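Long-range contacts in aspartate-semialdehyde dehydrogenase (Thermus thermophilus, PDB 2YV3), which probably catalyses the NADPH-dependent reductive dephosphorylation of L-aspartyl-4-phosphate to L-aspartate-semialdehyde, a step on the way to lysine, methionine and threonine: residues A[30-40]-A[50-61]; A[236-247]-A[301-312]. One frame throughout, in Å; residues are numbered along the deposited sequence.

Contact 1: residues A[30-40]-A[50-61]; sequences LRLYASPRSAG and IPVEPLPEGPLP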
loop_
_atom_site.group_PDB
_atom_site.type_symbol
_atom_site.label_atom_id
_atom_site.label_comp_id
_atom_site.label_asym_id
_atom_site.label_seq_id
_atom_site.Cartn_x
_atom_site.Cartn_y
_atom_site.Cartn_z
ATOM N N LEU A 30 14.685 14.895 -35.483
ATOM C CA LEU A 30 14.269 15.156 -34.125
ATOM C C LEU A 30 12.974 15.966 -34.215
ATOM O O LEU A 30 13.018 17.175 -34.433
ATOM C CB LEU A 30 15.362 15.977 -33.432
ATOM C CG LEU A 30 15.691 17.379 -33.999
ATOM C CD1 LEU A 30 16.728 18.032 -33.118
ATOM C CD2 LEU A 30 16.202 17.304 -35.441
ATOM N N ARG A 31 11.826 15.307 -34.054
ATOM C CA ARG A 31 10.538 15.997 -34.130
ATOM C C ARG A 31 9.637 15.859 -32.900
ATOM O O ARG A 31 9.219 14.762 -32.533
ATOM C CB ARG A 31 9.778 15.537 -35.376
ATOM C CG ARG A 31 10.416 15.970 -36.681
ATOM C CD ARG A 31 9.668 15.396 -37.852
ATOM N NE ARG A 31 10.103 15.979 -39.112
ATOM C CZ ARG A 31 9.737 17.177 -39.552
ATOM N NH1 ARG A 31 8.918 17.936 -38.837
ATOM N NH2 ARG A 31 10.197 17.621 -40.713
ATOM N N LEU A 32 9.345 16.996 -32.276
ATOM C CA LEU A 32 8.498 17.052 -31.100
ATOM C C LEU A 32 7.126 17.589 -31.470
ATOM O O LEU A 32 7.010 18.634 -32.102
ATOM C CB LEU A 32 9.134 17.954 -30.063
ATOM C CG LEU A 32 10.554 17.553 -29.671
ATOM C CD1 LEU A 32 10.874 18.244 -28.325
ATOM C CD2 LEU A 32 10.682 16.008 -29.577
ATOM N N TYR A 33 6.084 16.876 -31.067
ATOM C CA TYR A 33 4.723 17.280 -31.386
ATOM C C TYR A 33 3.777 17.317 -30.177
ATOM O O TYR A 33 3.752 16.402 -29.353
ATOM C CB TYR A 33 4.153 16.333 -32.448
ATOM C CG TYR A 33 4.679 16.563 -33.844
ATOM C CD1 TYR A 33 4.269 17.680 -34.591
ATOM C CD2 TYR A 33 5.580 15.675 -34.426
ATOM C CE1 TYR A 33 4.740 17.898 -35.873
ATOM C CE2 TYR A 33 6.058 15.887 -35.712
ATOM C CZ TYR A 33 5.631 17.003 -36.428
ATOM O OH TYR A 33 6.103 17.227 -37.699
ATOM N N ALA A 34 2.988 18.380 -30.090
ATOM C CA ALA A 34 2.023 18.539 -29.008
ATOM C C ALA A 34 0.735 19.069 -29.611
ATOM O O ALA A 34 0.727 19.562 -30.738
ATOM C CB ALA A 34 2.554 19.519 -27.961
ATOM N N SER A 35 -0.360 18.950 -28.871
ATOM C CA SER A 35 -1.637 19.466 -29.352
ATOM C C SER A 35 -1.530 20.976 -29.172
ATOM O O SER A 35 -0.778 21.454 -28.322
ATOM C CB SER A 35 -2.801 18.925 -28.509
ATOM O OG SER A 35 -2.777 19.449 -27.188
ATOM N N PRO A 36 -2.287 21.746 -29.955
ATOM C CA PRO A 36 -2.231 23.206 -29.841
ATOM C C PRO A 36 -1.750 23.815 -28.516
ATOM O O PRO A 36 -0.838 24.645 -28.538
ATOM C CB PRO A 36 -3.643 23.621 -30.231
ATOM C CG PRO A 36 -3.903 22.663 -31.392
ATOM C CD PRO A 36 -3.392 21.328 -30.836
ATOM N N ARG A 37 -2.339 23.418 -27.383
ATOM C CA ARG A 37 -1.944 23.946 -26.059
ATOM C C ARG A 37 -0.481 24.375 -26.006
ATOM O O ARG A 37 -0.163 25.515 -25.672
ATOM C CB ARG A 37 -2.185 22.902 -24.969
ATOM C CG ARG A 37 -3.622 22.816 -24.489
ATOM C CD ARG A 37 -4.134 21.400 -24.633
ATOM N NE ARG A 37 -3.116 20.448 -24.217
ATOM C CZ ARG A 37 -3.269 19.132 -24.236
ATOM N NH1 ARG A 37 -4.412 18.600 -24.648
ATOM N NH2 ARG A 37 -2.267 18.350 -23.854
ATOM N N SER A 38 0.410 23.441 -26.303
ATOM C CA SER A 38 1.827 23.750 -26.346
ATOM C C SER A 38 2.197 23.846 -27.830
ATOM O O SER A 38 2.774 22.931 -28.409
ATOM C CB SER A 38 2.629 22.658 -25.649
ATOM O OG SER A 38 1.803 21.545 -25.367
ATOM N N ALA A 39 1.829 24.966 -28.441
ATOM C CA ALA A 39 2.101 25.199 -29.852
ATOM C C ALA A 39 3.409 25.964 -30.016
ATOM O O ALA A 39 4.040 25.922 -31.084
ATOM C CB ALA A 39 0.955 25.989 -30.478
ATOM N N GLY A 40 3.812 26.657 -28.955
ATOM C CA GLY A 40 5.035 27.437 -29.005
ATOM C C GLY A 40 5.807 27.396 -27.707
ATOM O O GLY A 40 5.743 28.326 -26.906
ATOM N N ILE A 50 15.028 22.481 -28.883
ATOM C CA ILE A 50 14.206 22.012 -30.002
ATOM C C ILE A 50 12.770 22.488 -29.855
ATOM O O ILE A 50 12.212 22.453 -28.758
ATOM C CB ILE A 50 14.206 20.463 -30.081
ATOM C CG1 ILE A 50 15.604 19.967 -30.450
ATOM C CG2 ILE A 50 13.163 19.973 -31.065
ATOM C CD1 ILE A 50 16.270 20.750 -31.555
ATOM N N PRO A 51 12.152 22.931 -30.965
ATOM C CA PRO A 51 10.775 23.427 -30.987
ATOM C C PRO A 51 9.748 22.311 -30.867
ATOM O O PRO A 51 10.076 21.145 -31.053
ATOM C CB PRO A 51 10.695 24.143 -32.333
ATOM C CG PRO A 51 11.553 23.276 -33.204
ATOM C CD PRO A 51 12.750 22.990 -32.314
ATOM N N VAL A 52 8.509 22.692 -30.553
ATOM C CA VAL A 52 7.385 21.757 -30.395
ATOM C C VAL A 52 6.248 22.151 -31.331
ATOM O O VAL A 52 5.506 23.073 -31.047
ATOM C CB VAL A 52 6.825 21.769 -28.939
ATOM C CG1 VAL A 52 5.687 20.754 -28.798
ATOM C CG2 VAL A 52 7.934 21.459 -27.954
ATOM N N GLU A 53 6.111 21.444 -32.436
ATOM C CA GLU A 53 5.068 21.748 -33.395
ATOM C C GLU A 53 3.721 21.234 -32.937
ATOM O O GLU A 53 3.632 20.193 -32.293
ATOM C CB GLU A 53 5.394 21.106 -34.739
ATOM C CG GLU A 53 6.836 21.272 -35.137
ATOM C CD GLU A 53 7.333 22.669 -34.847
ATOM O OE1 GLU A 53 6.801 23.631 -35.461
ATOM O OE2 GLU A 53 8.245 22.802 -33.997
ATOM N N PRO A 54 2.646 21.975 -33.239
ATOM C CA PRO A 54 1.338 21.476 -32.814
ATOM C C PRO A 54 0.996 20.425 -33.854
ATOM O O PRO A 54 1.497 20.485 -34.968
ATOM C CB PRO A 54 0.452 22.711 -32.895
ATOM C CG PRO A 54 1.063 23.475 -34.042
ATOM C CD PRO A 54 2.551 23.338 -33.789
ATOM N N LEU A 55 0.168 19.455 -33.497
ATOM C CA LEU A 55 -0.179 18.411 -34.445
ATOM C C LEU A 55 -1.069 18.876 -35.585
ATOM O O LEU A 55 -2.140 19.442 -35.356
ATOM C CB LEU A 55 -0.826 17.228 -33.725
ATOM C CG LEU A 55 0.223 16.256 -33.192
ATOM C CD1 LEU A 55 -0.445 14.949 -32.783
ATOM C CD2 LEU A 55 1.268 16.004 -34.273
ATOM N N PRO A 56 -0.617 18.650 -36.836
ATOM C CA PRO A 56 -1.281 18.999 -38.102
ATOM C C PRO A 56 -2.215 17.922 -38.632
ATOM O O PRO A 56 -1.780 16.807 -38.892
ATOM C CB PRO A 56 -0.109 19.214 -39.045
ATOM C CG PRO A 56 0.845 18.141 -38.605
ATOM C CD PRO A 56 0.789 18.271 -37.085
ATOM N N GLU A 57 -3.492 18.257 -38.800
ATOM C CA GLU A 57 -4.458 17.290 -39.327
ATOM C C GLU A 57 -3.985 16.826 -40.712
ATOM O O GLU A 57 -4.619 17.150 -41.731
ATOM C CB GLU A 57 -5.850 17.933 -39.458
ATOM C CG GLU A 57 -6.387 18.613 -38.198
ATOM C CD GLU A 57 -6.023 17.856 -36.944
ATOM O OE1 GLU A 57 -5.928 16.615 -37.018
ATOM O OE2 GLU A 57 -5.834 18.491 -35.885
ATOM N N GLY A 58 -2.875 16.080 -40.738
ATOM C CA GLY A 58 -2.293 15.599 -41.988
ATOM C C GLY A 58 -0.892 14.996 -41.839
ATOM O O GLY A 58 0.111 15.720 -41.804
ATOM N N PRO A 59 -0.804 13.655 -41.814
ATOM C CA PRO A 59 0.314 12.702 -41.677
ATOM C C PRO A 59 1.682 12.966 -42.308
ATOM O O PRO A 59 1.900 12.627 -43.478
ATOM C CB PRO A 59 -0.273 11.406 -42.220
ATOM C CG PRO A 59 -1.720 11.551 -41.924
ATOM C CD PRO A 59 -1.996 12.952 -42.323
ATOM N N LEU A 60 2.613 13.525 -41.533
ATOM C CA LEU A 60 3.964 13.772 -42.050
ATOM C C LEU A 60 4.933 14.337 -41.007
ATOM O O LEU A 60 4.527 15.057 -40.091
ATOM C CB LEU A 60 3.911 14.729 -43.253
ATOM C CG LEU A 60 4.942 14.498 -44.363
ATOM C CD1 LEU A 60 4.481 13.313 -45.197
ATOM C CD2 LEU A 60 5.105 15.741 -45.243
ATOM N N PRO A 61 6.228 14.003 -41.117
ATOM C CA PRO A 61 6.953 13.133 -42.050
ATOM C C PRO A 61 7.963 12.316 -41.233
ATOM O O PRO A 61 9.101 12.760 -41.045
ATOM C CB PRO A 61 7.666 14.134 -42.935
ATOM C CG PRO A 61 8.151 15.152 -41.902
ATOM C CD PRO A 61 7.095 15.139 -40.758
HETATM O O HOH W 1 10.506 19.770 -33.911
#
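Ala34 N donates to Glu53 O at 2.9 Å, nearly straight at 164°, and Glu53 N to Leu32 O at 3.0 Å, so the bonds of residue 53 fall on both sides of Tyr33, as a parallel pairing of strand 31-34 with strand 48-54 requires. A water bridges further back, taking a weak bond from Leu32 N and donating to Pro51 O. Apolar contacts follow the alternation of the strands. On the face of Leu32 and Ala34, Leu32 CG meets Ile50 CG2 at 3.8 Å, and Ala34 CB lies 3.5 Å from Val52 CG1. On the face of Tyr33, Leu55 CD2 approaches Tyr33 CB to 3.4 Å, and Glu53 CB comes obliquely to the phenol ring at CE1. Arg31 makes the flat-group contact: its chain is extended from CG to NE, and Pro61 CG lies over one face of the guanidinium, toward its rim, 3.4 Å from Arg31 NH2. A serine in place of Arg31 would probably leave the Pro61 ring without the flat surface it rests on. Beyond strand 31-34 lie Arg37 and Ser38, predicted to bind NADP(+), with Ser38 weakly bonded to Thr9. The strand pair belongs to the NAD-binding, Rossmann-type domain: strand 3-6 flanks 31-34, strand 42-45 flanks 48-54, and Leu55 reaches Ile73 and Trp81 of helix 70-83.

Contact 2: residues A[236-247]-A[301-312]; sequences RAHAEAVSVEFA and NGLDFFVVGDQL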
loop_
_atom_site.group_PDB
_atom_site.type_symbol
_atom_site.label_atom_id
_atom_site.label_comp_id
_atom_site.label_asym_id
_atom_site.label_seq_id
_atom_site.Cartn_x
_atom_site.Cartn_y
_atom_site.Cartn_z
ATOM N N ARG A 236 7.364 9.735 -8.106
ATOM C CA ARG A 236 7.350 8.930 -9.327
ATOM C C ARG A 236 7.508 7.407 -9.312
ATOM O O ARG A 236 7.576 6.820 -10.389
ATOM C CB ARG A 236 8.384 9.518 -10.306
ATOM C CG ARG A 236 9.648 10.092 -9.638
ATOM C CD ARG A 236 10.549 10.762 -10.664
ATOM N NE ARG A 236 10.999 9.822 -11.688
ATOM C CZ ARG A 236 11.433 10.171 -12.894
ATOM N NH1 ARG A 236 11.476 11.451 -13.254
ATOM N NH2 ARG A 236 11.831 9.236 -13.739
ATOM N N ALA A 237 7.528 6.758 -8.144
ATOM C CA ALA A 237 7.715 5.295 -8.104
ATOM C C ALA A 237 6.525 4.398 -7.707
ATOM O O ALA A 237 5.900 4.581 -6.660
ATOM C CB ALA A 237 8.910 4.969 -7.210
ATOM N N HIS A 238 6.227 3.399 -8.526
ATOM C CA HIS A 238 5.120 2.492 -8.214
ATOM C C HIS A 238 5.516 1.285 -7.366
ATOM O O HIS A 238 6.455 0.583 -7.692
ATOM C CB HIS A 238 4.473 1.955 -9.491
ATOM C CG HIS A 238 3.477 2.880 -10.118
ATOM N ND1 HIS A 238 2.825 2.576 -11.295
ATOM C CD2 HIS A 238 3.028 4.099 -9.744
ATOM C CE1 HIS A 238 2.021 3.570 -11.622
ATOM N NE2 HIS A 238 2.125 4.508 -10.698
ATOM N N ALA A 239 4.781 1.036 -6.285
ATOM C CA ALA A 239 5.044 -0.123 -5.435
ATOM C C ALA A 239 3.893 -1.129 -5.547
ATOM O O ALA A 239 2.741 -0.750 -5.740
ATOM C CB ALA A 239 5.201 0.315 -4.002
ATOM N N GLU A 240 4.192 -2.415 -5.448
ATOM C CA GLU A 240 3.120 -3.401 -5.517
ATOM C C GLU A 240 3.425 -4.736 -4.840
ATOM O O GLU A 240 4.188 -5.544 -5.359
ATOM C CB GLU A 240 2.682 -3.626 -6.980
ATOM C CG GLU A 240 3.788 -3.475 -8.022
ATOM C CD GLU A 240 3.346 -3.893 -9.425
ATOM O OE1 GLU A 240 3.015 -5.087 -9.626
ATOM O OE2 GLU A 240 3.336 -3.025 -10.321
ATOM N N ALA A 241 2.830 -4.953 -3.671
ATOM C CA ALA A 241 3.031 -6.197 -2.944
ATOM C C ALA A 241 2.373 -7.293 -3.759
ATOM O O ALA A 241 1.153 -7.306 -3.930
ATOM C CB ALA A 241 2.396 -6.112 -1.557
ATOM N N VAL A 242 3.184 -8.216 -4.257
ATOM C CA VAL A 242 2.686 -9.295 -5.095
ATOM C C VAL A 242 2.607 -10.651 -4.394
ATOM O O VAL A 242 3.293 -10.900 -3.409
ATOM C CB VAL A 242 3.557 -9.403 -6.364
ATOM C CG1 VAL A 242 3.015 -10.479 -7.303
ATOM C CG2 VAL A 242 3.602 -8.055 -7.059
ATOM N N SER A 243 1.728 -11.514 -4.892
ATOM C CA SER A 243 1.548 -12.851 -4.340
ATOM C C SER A 243 1.161 -13.741 -5.498
ATOM O O SER A 243 0.509 -13.287 -6.433
ATOM C CB SER A 243 0.453 -12.849 -3.290
ATOM O OG SER A 243 0.732 -11.872 -2.306
ATOM N N VAL A 244 1.564 -15.004 -5.447
ATOM C CA VAL A 244 1.263 -15.918 -6.536
ATOM C C VAL A 244 1.157 -17.366 -6.087
ATOM O O VAL A 244 1.753 -17.776 -5.094
ATOM C CB VAL A 244 2.372 -15.883 -7.636
ATOM C CG1 VAL A 244 1.848 -16.478 -8.897
ATOM C CG2 VAL A 244 2.867 -14.482 -7.870
ATOM N N GLU A 245 0.393 -18.142 -6.842
ATOM C CA GLU A 245 0.255 -19.560 -6.576
ATOM C C GLU A 245 0.867 -20.179 -7.836
ATOM O O GLU A 245 0.530 -19.777 -8.954
ATOM C CB GLU A 245 -1.221 -19.949 -6.414
ATOM C CG GLU A 245 -1.436 -21.406 -6.002
ATOM C CD GLU A 245 -2.899 -21.739 -5.754
ATOM O OE1 GLU A 245 -3.743 -21.453 -6.642
ATOM O OE2 GLU A 245 -3.201 -22.299 -4.674
ATOM N N PHE A 246 1.781 -21.130 -7.657
ATOM C CA PHE A 246 2.452 -21.748 -8.793
ATOM C C PHE A 246 2.088 -23.182 -9.128
ATOM O O PHE A 246 1.410 -23.875 -8.366
ATOM C CB PHE A 246 3.961 -21.656 -8.590
ATOM C CG PHE A 246 4.476 -20.258 -8.562
ATOM C CD1 PHE A 246 4.727 -19.576 -9.751
ATOM C CD2 PHE A 246 4.695 -19.610 -7.350
ATOM C CE1 PHE A 246 5.190 -18.261 -9.736
ATOM C CE2 PHE A 246 5.160 -18.295 -7.328
ATOM C CZ PHE A 246 5.407 -17.618 -8.524
ATOM N N ALA A 247 2.545 -23.616 -10.295
ATOM C CA ALA A 247 2.300 -24.980 -10.741
ATOM C C ALA A 247 3.404 -25.812 -10.129
ATOM O O ALA A 247 3.156 -26.797 -9.429
ATOM C CB ALA A 247 2.376 -25.064 -12.258
ATOM N N ASN A 301 1.579 -23.479 -2.521
ATOM C CA ASN A 301 2.795 -23.414 -3.320
ATOM C C ASN A 301 2.856 -21.979 -3.839
ATOM O O ASN A 301 2.629 -21.704 -5.011
ATOM C CB ASN A 301 2.765 -24.414 -4.478
ATOM C CG ASN A 301 4.096 -24.480 -5.220
ATOM O OD1 ASN A 301 5.153 -24.262 -4.640
ATOM N ND2 ASN A 301 4.039 -24.798 -6.497
ATOM N N GLY A 302 3.148 -21.062 -2.932
ATOM C CA GLY A 302 3.176 -19.669 -3.299
ATOM C C GLY A 302 4.386 -18.894 -2.845
ATOM O O GLY A 302 5.294 -19.411 -2.175
ATOM N N LEU A 303 4.362 -17.620 -3.223
ATOM C CA LEU A 303 5.426 -16.668 -2.947
ATOM C C LEU A 303 4.881 -15.271 -2.753
ATOM O O LEU A 303 3.959 -14.858 -3.452
ATOM C CB LEU A 303 6.387 -16.616 -4.130
ATOM C CG LEU A 303 7.593 -17.524 -4.250
ATOM C CD1 LEU A 303 8.244 -17.207 -5.561
ATOM C CD2 LEU A 303 8.571 -17.275 -3.116
ATOM N N ASP A 304 5.473 -14.544 -1.813
ATOM C CA ASP A 304 5.091 -13.167 -1.560
ATOM C C ASP A 304 6.296 -12.264 -1.822
ATOM O O ASP A 304 7.250 -12.278 -1.054
ATOM C CB ASP A 304 4.644 -12.986 -0.114
ATOM C CG ASP A 304 3.332 -13.690 0.187
ATOM O OD1 ASP A 304 3.334 -14.936 0.170
ATOM O OD2 ASP A 304 2.301 -13.003 0.443
ATOM N N PHE A 305 6.282 -11.505 -2.913
ATOM C CA PHE A 305 7.383 -10.593 -3.172
ATOM C C PHE A 305 6.860 -9.173 -3.247
ATOM O O PHE A 305 5.659 -8.961 -3.254
ATOM C CB PHE A 305 8.153 -10.945 -4.455
ATOM C CG PHE A 305 7.291 -11.448 -5.581
ATOM C CD1 PHE A 305 6.809 -12.763 -5.574
ATOM C CD2 PHE A 305 7.003 -10.631 -6.676
ATOM C CE1 PHE A 305 6.063 -13.261 -6.633
ATOM C CE2 PHE A 305 6.252 -11.120 -7.747
ATOM C CZ PHE A 305 5.783 -12.446 -7.719
ATOM N N PHE A 306 7.784 -8.210 -3.265
ATOM C CA PHE A 306 7.476 -6.782 -3.336
ATOM C C PHE A 306 8.249 -6.267 -4.542
ATOM O O PHE A 306 9.330 -6.739 -4.835
ATOM C CB PHE A 306 7.956 -6.068 -2.063
ATOM C CG PHE A 306 7.384 -4.687 -1.879
ATOM C CD1 PHE A 306 6.034 -4.511 -1.600
ATOM C CD2 PHE A 306 8.191 -3.565 -2.004
ATOM C CE1 PHE A 306 5.489 -3.238 -1.449
ATOM C CE2 PHE A 306 7.656 -2.274 -1.855
ATOM C CZ PHE A 306 6.294 -2.119 -1.577
ATOM N N VAL A 307 7.709 -5.287 -5.240
ATOM C CA VAL A 307 8.391 -4.796 -6.422
ATOM C C VAL A 307 8.292 -3.300 -6.594
ATOM O O VAL A 307 7.285 -2.685 -6.266
ATOM C CB VAL A 307 7.817 -5.465 -7.694
ATOM C CG1 VAL A 307 8.724 -5.200 -8.875
ATOM C CG2 VAL A 307 7.649 -6.980 -7.465
ATOM N N VAL A 308 9.342 -2.698 -7.110
ATOM C CA VAL A 308 9.294 -1.277 -7.333
ATOM C C VAL A 308 9.937 -0.978 -8.681
ATOM O O VAL A 308 10.913 -1.607 -9.071
ATOM C CB VAL A 308 10.007 -0.521 -6.180
ATOM C CG1 VAL A 308 9.505 0.909 -6.079
ATOM C CG2 VAL A 308 9.734 -1.228 -4.875
ATOM N N GLY A 309 9.363 -0.035 -9.408
ATOM C CA GLY A 309 9.908 0.339 -10.699
ATOM C C GLY A 309 9.551 1.783 -10.913
ATOM O O GLY A 309 8.508 2.216 -10.446
ATOM N N ASP A 310 10.409 2.530 -11.595
ATOM C CA ASP A 310 10.121 3.936 -11.831
ATOM C C ASP A 310 8.933 3.986 -12.768
ATOM O O ASP A 310 8.933 3.341 -13.815
ATOM C CB ASP A 310 11.312 4.655 -12.463
ATOM C CG ASP A 310 11.038 6.132 -12.687
ATOM O OD1 ASP A 310 11.402 6.969 -11.825
ATOM O OD2 ASP A 310 10.432 6.458 -13.725
ATOM N N GLN A 311 7.924 4.758 -12.383
ATOM C CA GLN A 311 6.690 4.879 -13.153
ATOM C C GLN A 311 6.798 5.670 -14.470
ATOM O O GLN A 311 6.097 5.368 -15.430
ATOM C CB GLN A 311 5.612 5.470 -12.245
ATOM C CG GLN A 311 4.216 5.465 -12.815
ATOM C CD GLN A 311 3.951 6.641 -13.722
ATOM O OE1 GLN A 311 4.504 7.732 -13.525
ATOM N NE2 GLN A 311 3.085 6.439 -14.719
ATOM N N LEU A 312 7.669 6.671 -14.536
ATOM C CA LEU A 312 7.821 7.416 -15.778
ATOM C C LEU A 312 8.786 6.726 -16.719
ATOM O O LEU A 312 8.890 7.083 -17.885
ATOM C CB LEU A 312 8.308 8.837 -15.513
ATOM C CG LEU A 312 7.197 9.862 -15.738
ATOM C CD1 LEU A 312 7.733 11.254 -15.537
ATOM C CD2 LEU A 312 6.645 9.714 -17.152
#
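Arg236 and Asp310 form a salt bridge at the end of the antiparallel ladder where strand 237-246 begins and strand 302-310 finishes, beside the predicted active-site residue His238. Arg236 NE and NH2 both donate to Asp310 OD1, at 2.9 Å from NE and 3.0 Å from NH2. The grip is side-on: OD1 lies in the guanidinium plane, though that plane is turned 49° from the carboxylate. Arg236 NH1 pairs instead with Glu15.

Gln311 can be followed outward. Its backbone N donates to Arg236 O at 2.9 Å, and CB lies beside the same oxygen. A chi1 of -171° places CG anti to the backbone N and over one face of the His238 imidazole, somewhat off centre, with Gln311 CG 3.2 Å from the ring centroid in a CH-pi contact. The bend at chi2 carries CD up from the ring and past its rim, 4.1 Å from His238 NE2, with the amide plane 42° from the ring; OE1 accepts from Ser155.

Farther along the ladder, Val242 N donates to Phe305 O at 2.8 Å, and Phe305 turns its ring face to Val242 CB, while Val244 CG2 meets the same ring obliquely. At the far end Phe246 N donates to Asn301 O at 2.8 Å, almost straight. On the face of Ala239 and Phe306, opposite that of Val242 and Phe305, Val191 and Pro193 of the second subunit pack against them, as expected of the dimerisation domain of a homodimer.

His238, the predicted proton acceptor, has its side chain beside Cys125, the predicted acyl-thioester residue. Gln311, predicted to bind NADP(+), packs on that imidazole and bonds to Ser155, another predicted cofactor residue, so the strand pairing probably helps keep the predicted proton acceptor and part of the predicted cofactor site in fixed relation.

Contacts 1 and 2 come in series along the chain: residues 30-61 close contact 1 well before 236-312 form contact 2. Their centres lie 38 Å apart, on opposite sides of the chain's centre, and their nearest atoms stay about 14 Å apart. They share no sheet. Contact 1 joins neighbouring parallel strands of the seven-strand mixed sheet in the NAD-binding domain; contact 2 joins antiparallel neighbours in the five-strand sheet of the dimerisation domain. Each nevertheless carries predicted NADP(+) residues, Arg37 and Ser38 in the first and Gln311 in the second, consistent with a cofactor site assembled from both domains, with the predicted catalytic histidine supplied by contact 2.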